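Local coordinates for putative type VI secretion protein (PDB 6SKI) that probably hydrolyses phospholipids as a toxic effector of the type VI secretion system, delivered by the VgrG spike that carries it, at residues E326-F331 / F407-V412. Residues are numbered along the deposited sequence; the frame is centred on the assembly and turned at random.
Sequences ENESLF and FERMAV
The guanidinium of Arg-409 has a methyl of Val-412, CG1, over the centre of one face, while Glu-328 OE1 sits at its edge, close to its plane. Glu-328 OE1 also lies in the plane of the Phe-407 ring, at its edge, 3.7 Å from Phe-407 CE2, so the slightly positive ring rim faces the acid; Leu-330 CD1 is near this edge too. Glu-328 and Arg-409 run side by side from a hydrogen-bonded pair and form a salt bridge, Arg-409 NH2 to Glu-328 OE1 at 2.4 Å, with a weak second bond from NE. The two planes are 47° apart; NH2 meets OE1 from above the carboxylate plane. Arg-409 reaches it with CG anti to the backbone N (chi1 -172°) and a bend at chi3. Buried opposite charges suit each other here, and Thr-486 O takes a further bond from NH2.

The backbones are antiparallel neighbours in a small three-stranded sheet, separate from the large mixed sheet that is consistent with the family's α/β-hydrolase core; strand 398-409 is central, between 328-341 and 376-386. Leu-330 and Phe-407 exchange two N-H...O bonds and share the buried face of the salt bridge, a place suited to apolar side chains. Ser-329 and Glu-408, the non-hydrogen-bonded pair, point to the other, partly exposed face, which suits small or charged polar groups.

Beyond the regular pairing, the amide of Asn-327 imitates a backbone carbonyl: Asn-327 OD1 accepts Ala-411 N at 2.8 Å, nearly along the C=O axis, while the flexible thioether of Met-410 crosses it obliquely. Val-412 N then donates to Glu-326 O at 3.2 Å.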
loop_
_atom_site.group_PDB
_atom_site.type_symbol
_atom_site.label_atom_id
_atom_site.label_comp_id
_atom_site.label_asym_id
_atom_site.label_seq_id
_atom_site.Cartn_x
_atom_site.Cartn_y
_atom_site.Cartn_z
ATOM N N GLU A 326 5.465 20.190 -0.025
ATOM C CA GLU A 326 4.573 20.024 1.114
ATOM C C GLU A 326 4.717 21.223 2.039
ATOM O O GLU A 326 5.713 21.349 2.757
ATOM C CB GLU A 326 4.864 18.721 1.848
ATOM C CG GLU A 326 4.967 17.526 0.932
ATOM C CD GLU A 326 3.614 16.918 0.646
ATOM O OE1 GLU A 326 2.611 17.425 1.185
ATOM O OE2 GLU A 326 3.549 15.929 -0.108
ATOM N N ASN A 327 3.721 22.100 2.014
ATOM C CA ASN A 327 3.617 23.219 2.936
ATOM C C ASN A 327 2.407 22.976 3.820
ATOM O O ASN A 327 1.302 22.753 3.316
ATOM C CB ASN A 327 3.471 24.544 2.192
ATOM C CG ASN A 327 4.726 24.938 1.461
ATOM O OD1 ASN A 327 5.826 24.832 1.996
ATOM N ND2 ASN A 327 4.573 25.390 0.227
ATOM N N GLU A 328 2.613 23.021 5.127
ATOM C CA GLU A 328 1.580 22.691 6.096
ATOM C C GLU A 328 0.954 23.972 6.622
ATOM O O GLU A 328 1.600 24.731 7.351
ATOM C CB GLU A 328 2.156 21.864 7.244
ATOM C CG GLU A 328 2.574 20.467 6.839
ATOM C CD GLU A 328 3.002 19.625 8.019
ATOM O OE1 GLU A 328 3.592 20.183 8.964
ATOM O OE2 GLU A 328 2.747 18.404 8.002
ATOM N N SER A 329 -0.296 24.209 6.250
ATOM C CA SER A 329 -1.128 25.251 6.843
ATOM C C SER A 329 -2.362 24.526 7.360
ATOM O O SER A 329 -3.308 24.283 6.606
ATOM C CB SER A 329 -1.477 26.330 5.826
ATOM O OG SER A 329 -0.309 26.848 5.218
ATOM N N LEU A 330 -2.357 24.185 8.645
ATOM C CA LEU A 330 -3.268 23.181 9.167
ATOM C C LEU A 330 -4.071 23.724 10.336
ATOM O O LEU A 330 -3.532 24.407 11.205
ATOM C CB LEU A 330 -2.503 21.935 9.626
ATOM C CG LEU A 330 -1.407 21.408 8.706
ATOM C CD1 LEU A 330 -0.583 20.368 9.428
ATOM C CD2 LEU A 330 -1.999 20.833 7.433
ATOM N N PHE A 331 -5.359 23.407 10.358
ATOM C CA PHE A 331 -6.167 23.625 11.547
ATOM C C PHE A 331 -5.909 22.482 12.515
ATOM O O PHE A 331 -6.208 21.325 12.211
ATOM C CB PHE A 331 -7.651 23.703 11.199
ATOM C CG PHE A 331 -8.081 25.033 10.667
ATOM C CD1 PHE A 331 -7.678 26.200 11.281
ATOM C CD2 PHE A 331 -8.906 25.118 9.563
ATOM C CE1 PHE A 331 -8.073 27.423 10.797
ATOM C CE2 PHE A 331 -9.309 26.342 9.080
ATOM C CZ PHE A 331 -8.890 27.494 9.695
ATOM N N PHE A 407 -1.403 25.779 12.525
ATOM C CA PHE A 407 0.008 25.439 12.462
ATOM C C PHE A 407 0.518 25.773 11.069
ATOM O O PHE A 407 -0.061 25.328 10.072
ATOM C CB PHE A 407 0.229 23.960 12.771
ATOM C CG PHE A 407 1.671 23.562 12.822
ATOM C CD1 PHE A 407 2.528 24.137 13.738
ATOM C CD2 PHE A 407 2.169 22.611 11.953
ATOM C CE1 PHE A 407 3.849 23.771 13.785
ATOM C CE2 PHE A 407 3.490 22.244 11.998
ATOM C CZ PHE A 407 4.330 22.824 12.916
ATOM N N GLU A 408 1.585 26.565 11.004
ATOM C CA GLU A 408 2.200 26.945 9.740
ATOM C C GLU A 408 3.639 26.458 9.724
ATOM O O GLU A 408 4.453 26.892 10.543
ATOM C CB GLU A 408 2.154 28.459 9.532
ATOM C CG GLU A 408 0.769 29.022 9.317
ATOM C CD GLU A 408 0.534 30.302 10.094
ATOM O OE1 GLU A 408 0.690 31.393 9.506
ATOM O OE2 GLU A 408 0.196 30.218 11.294
ATOM N N ARG A 409 3.947 25.571 8.788
ATOM C CA ARG A 409 5.306 25.111 8.556
ATOM C C ARG A 409 5.529 25.065 7.056
ATOM O O ARG A 409 4.635 24.669 6.308
ATOM C CB ARG A 409 5.558 23.737 9.179
ATOM C CG ARG A 409 7.006 23.306 9.119
ATOM C CD ARG A 409 7.273 22.121 10.017
ATOM N NE ARG A 409 6.232 21.111 9.905
ATOM C CZ ARG A 409 6.415 19.825 10.176
ATOM N NH1 ARG A 409 7.602 19.396 10.577
ATOM N NH2 ARG A 409 5.413 18.972 10.045
ATOM N N MET A 410 6.706 25.482 6.613
ATOM C CA MET A 410 6.980 25.617 5.194
ATOM C C MET A 410 8.159 24.741 4.801
ATOM O O MET A 410 9.138 24.633 5.544
ATOM C CB MET A 410 7.266 27.074 4.828
ATOM C CG MET A 410 6.021 27.936 4.713
ATOM S SD MET A 410 5.344 27.980 3.047
ATOM C CE MET A 410 6.849 28.069 2.085
ATOM N N ALA A 411 8.050 24.117 3.628
ATOM C CA ALA A 411 9.121 23.320 3.035
ATOM C C ALA A 411 9.521 22.160 3.947
ATOM O O ALA A 411 10.664 22.047 4.392
ATOM C CB ALA A 411 10.330 24.197 2.700
ATOM N N VAL A 412 8.553 21.291 4.219
ATOM C CA VAL A 412 8.802 20.103 5.030
ATOM C C VAL A 412 9.565 19.087 4.188
ATOM O O VAL A 412 9.038 18.595 3.180
ATOM C CB VAL A 412 7.494 19.510 5.573
ATOM C CG1 VAL A 412 7.788 18.545 6.705
ATOM C CG2 VAL A 412 6.569 20.616 6.045
#